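Local coordinates for protein membrane-bound lytic murein transglycosylase (Agrobacterium tumefaciens, PDB 2PNW) that probably cleaves the glycosidic bonds of the peptidoglycan (murein) glycan strands as a membrane-bound lytic transglycosylase of the MltA type, at residues P85-P90 with D357-L362; F300-P305 with R318-L323. One frame throughout, in Å; residues are numbered along the deposited sequence.

Contact 1: residues P85-P90 with D357-L362; sequences PFRISP and DFYILL
Arg-87 runs alongside Tyr-359 in the same direction, on one face of an antiparallel pair of strands that brings 357-362, part of the 3D domain, a family related to the double-psi beta-barrels, against 85-90 from far earlier in the chain. The arginine can be followed outward along the ring. Its CB rests on CD1 of Tyr-359 at 3.9 Å, and CG, anti to the backbone N (chi1 -173°), continues to CE1. A bend at chi3 keeps NE near that carbon, 3.7 Å from Tyr-359 CE1, and CZ stays beside it too. At the tip, NH2 reaches the in-plane edge of the ring, 3.8 Å from Tyr-359 OH, and the guanidinium is turned 66° from the ring. A long aliphatic stem with a polar end suits this partly exposed place, where the stem can cover the buried tyrosine. Farther along the same face Pro-85, whose nitrogen has no hydrogen to give, fills a non-hydrogen-bonded position opposite Leu-361; its CB is tight against Leu-361 CD2 at 3.5 Å.

The other face is apolar. The side chains of Phe-86 and Leu-362 run roughly perpendicular, CE2 meeting Leu-362 CD1 at 3.6 Å, while CD1 of Ile-88 reaches the CB atoms of both Ile-360 and Phe-358. Phe-300 of the next strand also touches Ile-88 and Ile-360. Two reciprocal bonds, each 2.9 Å, join Phe-86 N to Ile-360 O and Ile-360 N to Phe-86 O. A third, Ile-88 N to Phe-358 O, is nearly straight (176°). Beyond it a water takes the N-H of Phe-358 at 2.7 Å from that N and donates to Ile-88 O.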
loop_
_atom_site.group_PDB
_atom_site.type_symbol
_atom_site.label_atom_id
_atom_site.label_comp_id
_atom_site.label_asym_id
_atom_site.label_seq_id
_atom_site.Cartn_x
_atom_site.Cartn_y
_atom_site.Cartn_z
ATOM N N PRO A 85 -8.760 -7.173 21.678
ATOM C CA PRO A 85 -8.385 -5.866 21.139
ATOM C C PRO A 85 -7.452 -5.074 22.061
ATOM O O PRO A 85 -7.600 -5.105 23.307
ATOM C CB PRO A 85 -9.726 -5.135 21.014
ATOM C CG PRO A 85 -10.645 -5.798 22.023
ATOM C CD PRO A 85 -10.012 -7.104 22.463
ATOM N N PHE A 86 -6.525 -4.352 21.441
ATOM C CA PHE A 86 -5.544 -3.523 22.145
ATOM C C PHE A 86 -5.449 -2.173 21.440
ATOM O O PHE A 86 -5.302 -2.123 20.216
ATOM C CB PHE A 86 -4.162 -4.174 22.088
ATOM C CG PHE A 86 -4.042 -5.436 22.880
ATOM C CD1 PHE A 86 -3.418 -5.428 24.120
ATOM C CD2 PHE A 86 -4.532 -6.637 22.388
ATOM C CE1 PHE A 86 -3.288 -6.596 24.859
ATOM C CE2 PHE A 86 -4.417 -7.812 23.126
ATOM C CZ PHE A 86 -3.784 -7.786 24.368
ATOM N N ARG A 87 -5.542 -1.090 22.205
ATOM C CA ARG A 87 -5.315 0.251 21.672
ATOM C C ARG A 87 -3.826 0.424 21.426
ATOM O O ARG A 87 -3.008 0.115 22.295
ATOM C CB ARG A 87 -5.799 1.318 22.665
ATOM C CG ARG A 87 -5.761 2.749 22.130
ATOM C CD ARG A 87 -6.203 3.772 23.208
ATOM N NE ARG A 87 -7.664 3.777 23.353
ATOM C CZ ARG A 87 -8.311 3.304 24.413
ATOM N NH1 ARG A 87 -7.628 2.813 25.447
ATOM N NH2 ARG A 87 -9.642 3.330 24.446
ATOM N N ILE A 88 -3.468 0.892 20.239
ATOM C CA ILE A 88 -2.075 1.226 19.949
ATOM C C ILE A 88 -1.859 2.709 20.275
ATOM O O ILE A 88 -2.567 3.570 19.755
ATOM C CB ILE A 88 -1.700 0.939 18.482
ATOM C CG1 ILE A 88 -1.905 -0.551 18.156
ATOM C CG2 ILE A 88 -0.244 1.376 18.192
ATOM C CD1 ILE A 88 -1.827 -0.878 16.660
ATOM N N SER A 89 -0.893 3.001 21.144
ATOM C CA SER A 89 -0.593 4.400 21.495
ATOM C C SER A 89 0.828 4.774 21.095
ATOM O O SER A 89 1.779 4.304 21.730
ATOM C CB SER A 89 -0.794 4.626 22.993
ATOM O OG SER A 89 -2.159 4.507 23.343
ATOM N N PRO A 90 0.981 5.625 20.055
ATOM C CA PRO A 90 2.275 6.061 19.520
ATOM C C PRO A 90 3.192 6.703 20.577
ATOM O O PRO A 90 2.687 7.335 21.502
ATOM C CB PRO A 90 1.883 7.119 18.489
ATOM C CG PRO A 90 0.508 6.721 18.072
ATOM C CD PRO A 90 -0.136 6.255 19.328
ATOM N N ASP A 357 -7.747 6.602 15.837
ATOM C CA ASP A 357 -7.341 5.683 16.897
ATOM C C ASP A 357 -7.212 4.293 16.271
ATOM O O ASP A 357 -8.138 3.849 15.585
ATOM C CB ASP A 357 -8.384 5.654 18.039
ATOM C CG ASP A 357 -8.406 6.962 18.875
ATOM O OD1 ASP A 357 -7.390 7.691 18.900
ATOM O OD2 ASP A 357 -9.448 7.241 19.512
ATOM N N PHE A 358 -6.075 3.633 16.501
ATOM C CA PHE A 358 -5.816 2.266 15.994
ATOM C C PHE A 358 -5.999 1.233 17.101
ATOM O O PHE A 358 -5.434 1.395 18.176
ATOM C CB PHE A 358 -4.367 2.163 15.489
ATOM C CG PHE A 358 -4.163 2.664 14.084
ATOM C CD1 PHE A 358 -4.638 3.911 13.694
ATOM C CD2 PHE A 358 -3.478 1.883 13.158
ATOM C CE1 PHE A 358 -4.457 4.377 12.386
ATOM C CE2 PHE A 358 -3.263 2.338 11.851
ATOM C CZ PHE A 358 -3.761 3.587 11.462
ATOM N N TYR A 359 -6.776 0.178 16.855
ATOM C CA TYR A 359 -6.871 -0.939 17.804
ATOM C C TYR A 359 -6.531 -2.198 17.024
ATOM O O TYR A 359 -7.124 -2.441 15.979
ATOM C CB TYR A 359 -8.283 -1.087 18.403
ATOM C CG TYR A 359 -8.887 0.154 19.033
ATOM C CD1 TYR A 359 -8.850 0.342 20.420
ATOM C CD2 TYR A 359 -9.500 1.133 18.249
ATOM C CE1 TYR A 359 -9.403 1.474 21.007
ATOM C CE2 TYR A 359 -10.054 2.291 18.825
ATOM C CZ TYR A 359 -10.006 2.446 20.211
ATOM O OH TYR A 359 -10.583 3.571 20.796
ATOM N N ILE A 360 -5.598 -3.000 17.517
ATOM C CA ILE A 360 -5.243 -4.253 16.839
ATOM C C ILE A 360 -5.962 -5.413 17.538
ATOM O O ILE A 360 -6.124 -5.411 18.779
ATOM C CB ILE A 360 -3.680 -4.455 16.753
ATOM C CG1 ILE A 360 -3.319 -5.657 15.868
ATOM C CG2 ILE A 360 -3.049 -4.603 18.151
ATOM C CD1 ILE A 360 -1.788 -5.813 15.645
ATOM N N LEU A 361 -6.427 -6.391 16.762
ATOM C CA LEU A 361 -7.080 -7.549 17.355
ATOM C C LEU A 361 -6.083 -8.695 17.323
ATOM O O LEU A 361 -5.688 -9.149 16.240
ATOM C CB LEU A 361 -8.362 -7.926 16.613
ATOM C CG LEU A 361 -9.508 -6.912 16.441
ATOM C CD1 LEU A 361 -10.767 -7.645 15.974
ATOM C CD2 LEU A 361 -9.805 -6.154 17.710
ATOM N N LEU A 362 -5.651 -9.145 18.499
ATOM C CA LEU A 362 -4.677 -10.251 18.555
ATOM C C LEU A 362 -5.370 -11.577 18.734
ATOM O O LEU A 362 -6.287 -11.682 19.547
ATOM C CB LEU A 362 -3.660 -10.050 19.686
ATOM C CG LEU A 362 -2.917 -8.716 19.744
ATOM C CD1 LEU A 362 -1.828 -8.769 20.793
ATOM C CD2 LEU A 362 -2.310 -8.396 18.373
HETATM O O HOH W 1 -4.191 4.967 17.986
#

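Contact 2: residues F300-P305 with R318-L323; sequences FFIHAP and RLMLAL
The ring of Phe-301 lies against the backbone of Arg-318 and Leu-319, with Arg-318 N over one of its faces. Its CG is anti to the backbone N (chi1 -171°), from where the ring extends across the neighbouring strand: CD1 is 3.5 Å from Arg-318 C, and CZ approaches Arg-318 N. A flat aromatic group suits this place because it can cover peptide groups whose hydrogen-bonding edges are already engaged. Leu-319, on the same face as Phe-301, places CD1 against the face of the Phe-300/Phe-301 peptide, 3.6 Å from Phe-300 O, and also meets Phe-301 CB.

Phe-300, Ile-302 and Met-320 occupy the other face. The Met-320 side chain stands almost square to that of Ile-302, and its unbranched thioether lets SD lie against Ile-302 CG1 at 3.9 Å. The Phe-300 ring reaches Ala-322, two residues beyond its paired Met-320, where CE2 meets Ala-322 CB at 3.7 Å, a methyl small enough to sit beside a phenyl ring. Leu-287 of a third strand touches Phe-300, Ile-302 and Met-320 alike. Arg-318 belongs to this face too, but its guanidinium turns to other partners, a hydrogen bond from NH1 to Gly-284 O and a salt bridge from NH2 to Asp-311.

Four backbone bonds hold the pair together. Ile-302 N to Arg-318 O is nearly straight, with 173° at the hydrogen, and Arg-318 N returns a longer bond of 3.1 Å to Ile-302 O. The segments 300-304 and 318-323 have N-to-C directions 131° apart. They form a strongly twisted antiparallel beta hairpin within the 3D domain, consistent with that family's kinship to the double-psi beta-barrels.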
loop_
_atom_site.group_PDB
_atom_site.type_symbol
_atom_site.label_atom_id
_atom_site.label_comp_id
_atom_site.label_asym_id
_atom_site.label_seq_id
_atom_site.Cartn_x
_atom_site.Cartn_y
_atom_site.Cartn_z
ATOM N N PHE A 300 -7.312 -4.767 12.214
ATOM C CA PHE A 300 -7.179 -3.488 12.899
ATOM C C PHE A 300 -8.528 -2.809 12.855
ATOM O O PHE A 300 -9.103 -2.673 11.765
ATOM C CB PHE A 300 -6.178 -2.562 12.165
ATOM C CG PHE A 300 -4.719 -2.929 12.364
ATOM C CD1 PHE A 300 -3.900 -2.152 13.186
ATOM C CD2 PHE A 300 -4.160 -4.023 11.706
ATOM C CE1 PHE A 300 -2.538 -2.474 13.358
ATOM C CE2 PHE A 300 -2.809 -4.381 11.895
ATOM C CZ PHE A 300 -1.996 -3.594 12.706
ATOM N N PHE A 301 -9.025 -2.364 14.017
ATOM C CA PHE A 301 -10.215 -1.506 14.040
ATOM C C PHE A 301 -9.764 -0.049 14.034
ATOM O O PHE A 301 -8.984 0.366 14.903
ATOM C CB PHE A 301 -11.105 -1.803 15.255
ATOM C CG PHE A 301 -12.452 -1.098 15.199
ATOM C CD1 PHE A 301 -13.513 -1.646 14.495
ATOM C CD2 PHE A 301 -12.638 0.119 15.853
ATOM C CE1 PHE A 301 -14.749 -0.978 14.421
ATOM C CE2 PHE A 301 -13.850 0.779 15.786
ATOM C CZ PHE A 301 -14.911 0.230 15.086
ATOM N N ILE A 302 -10.233 0.718 13.048
ATOM C CA ILE A 302 -9.759 2.078 12.846
ATOM C C ILE A 302 -10.919 3.022 13.099
ATOM O O ILE A 302 -11.987 2.864 12.505
ATOM C CB ILE A 302 -9.187 2.287 11.412
ATOM C CG1 ILE A 302 -8.058 1.272 11.113
ATOM C CG2 ILE A 302 -8.750 3.743 11.193
ATOM C CD1 ILE A 302 -6.900 1.352 12.073
ATOM N N HIS A 303 -10.717 3.966 14.014
ATOM C CA HIS A 303 -11.742 4.951 14.356
ATOM C C HIS A 303 -11.223 6.347 14.018
ATOM O O HIS A 303 -10.295 6.836 14.670
ATOM C CB HIS A 303 -12.113 4.857 15.845
ATOM C CG HIS A 303 -13.151 5.849 16.270
ATOM N ND1 HIS A 303 -13.029 6.611 17.413
ATOM C CD2 HIS A 303 -14.319 6.219 15.695
ATOM C CE1 HIS A 303 -14.083 7.401 17.532
ATOM N NE2 HIS A 303 -14.880 7.187 16.500
ATOM N N ALA A 304 -11.817 6.969 12.995
ATOM C CA ALA A 304 -11.375 8.282 12.516
ATOM C C ALA A 304 -12.600 9.165 12.390
ATOM O O ALA A 304 -13.148 9.317 11.296
ATOM C CB ALA A 304 -10.633 8.168 11.165
ATOM N N PRO A 305 -13.054 9.730 13.523
ATOM C CA PRO A 305 -14.348 10.408 13.538
ATOM C C PRO A 305 -14.422 11.659 12.644
ATOM O O PRO A 305 -15.499 11.968 12.141
ATOM C CB PRO A 305 -14.551 10.738 15.027
ATOM C CG PRO A 305 -13.196 10.813 15.592
ATOM C CD PRO A 305 -12.406 9.760 14.851
ATOM N N ARG A 318 -14.336 1.132 11.402
ATOM C CA ARG A 318 -14.499 -0.193 10.812
ATOM C C ARG A 318 -13.302 -1.080 11.060
ATOM O O ARG A 318 -12.195 -0.598 11.296
ATOM C CB ARG A 318 -14.792 -0.102 9.304
ATOM C CG ARG A 318 -13.692 0.467 8.461
ATOM C CD ARG A 318 -14.101 0.541 6.987
ATOM N NE ARG A 318 -15.004 1.665 6.697
ATOM C CZ ARG A 318 -15.213 2.165 5.473
ATOM N NH1 ARG A 318 -14.588 1.652 4.414
ATOM N NH2 ARG A 318 -16.051 3.184 5.299
ATOM N N LEU A 319 -13.561 -2.380 11.040
ATOM C CA LEU A 319 -12.518 -3.398 11.120
ATOM C C LEU A 319 -11.918 -3.648 9.749
ATOM O O LEU A 319 -12.644 -3.822 8.759
ATOM C CB LEU A 319 -13.090 -4.696 11.669
ATOM C CG LEU A 319 -12.061 -5.777 12.062
ATOM C CD1 LEU A 319 -11.118 -5.278 13.188
ATOM C CD2 LEU A 319 -12.782 -7.021 12.493
ATOM N N MET A 320 -10.590 -3.693 9.709
ATOM C CA MET A 320 -9.869 -3.807 8.440
ATOM C C MET A 320 -8.800 -4.875 8.598
ATOM O O MET A 320 -8.540 -5.336 9.707
ATOM C CB MET A 320 -9.225 -2.451 8.086
ATOM C CG MET A 320 -10.215 -1.219 8.021
ATOM S SD MET A 320 -9.355 0.319 7.574
ATOM C CE MET A 320 -9.357 0.038 5.802
ATOM N N LEU A 321 -8.195 -5.306 7.490
ATOM C CA LEU A 321 -7.050 -6.196 7.593
ATOM C C LEU A 321 -5.823 -5.502 7.045
ATOM O O LEU A 321 -5.911 -4.753 6.069
ATOM C CB LEU A 321 -7.278 -7.508 6.846
ATOM C CG LEU A 321 -8.412 -8.397 7.391
ATOM C CD1 LEU A 321 -8.748 -9.442 6.347
ATOM C CD2 LEU A 321 -7.993 -9.051 8.699
ATOM N N ALA A 322 -4.679 -5.762 7.679
ATOM C CA ALA A 322 -3.395 -5.208 7.210
ATOM C C ALA A 322 -2.917 -6.012 6.014
ATOM O O ALA A 322 -2.410 -7.116 6.180
ATOM C CB ALA A 322 -2.355 -5.269 8.336
ATOM N N LEU A 323 -3.102 -5.482 4.805
ATOM C CA LEU A 323 -2.842 -6.276 3.606
ATOM C C LEU A 323 -1.812 -5.620 2.674
ATOM O O LEU A 323 -1.564 -6.109 1.575
ATOM C CB LEU A 323 -4.159 -6.531 2.848
ATOM C CG LEU A 323 -5.134 -7.476 3.591
ATOM C CD1 LEU A 323 -6.417 -7.507 2.802
ATOM C CD2 LEU A 323 -4.540 -8.873 3.730
#

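The centres of contacts 1 and 2 lie about 10 Å apart, and neighbouring strands 299-304 and 353-363 join them. Their backbones meet directly: Tyr-359 O is 2.7 Å from Phe-301 N, and Asp-357 N is 2.8 Å from His-303 O, both probable hydrogen bonds. Side chains also pack across the seam, Phe-358 against Ile-302 and Leu-361 against Leu-319. The strands therefore follow in the order 83-89, 353-363, 299-304, 316-324, each antiparallel to the next. Along the chain, 85-90 comes first, then both halves of the local hairpin in contact 2, and finally 357-362, so an early strand is joined to the 3D domain formed near the C-terminal end.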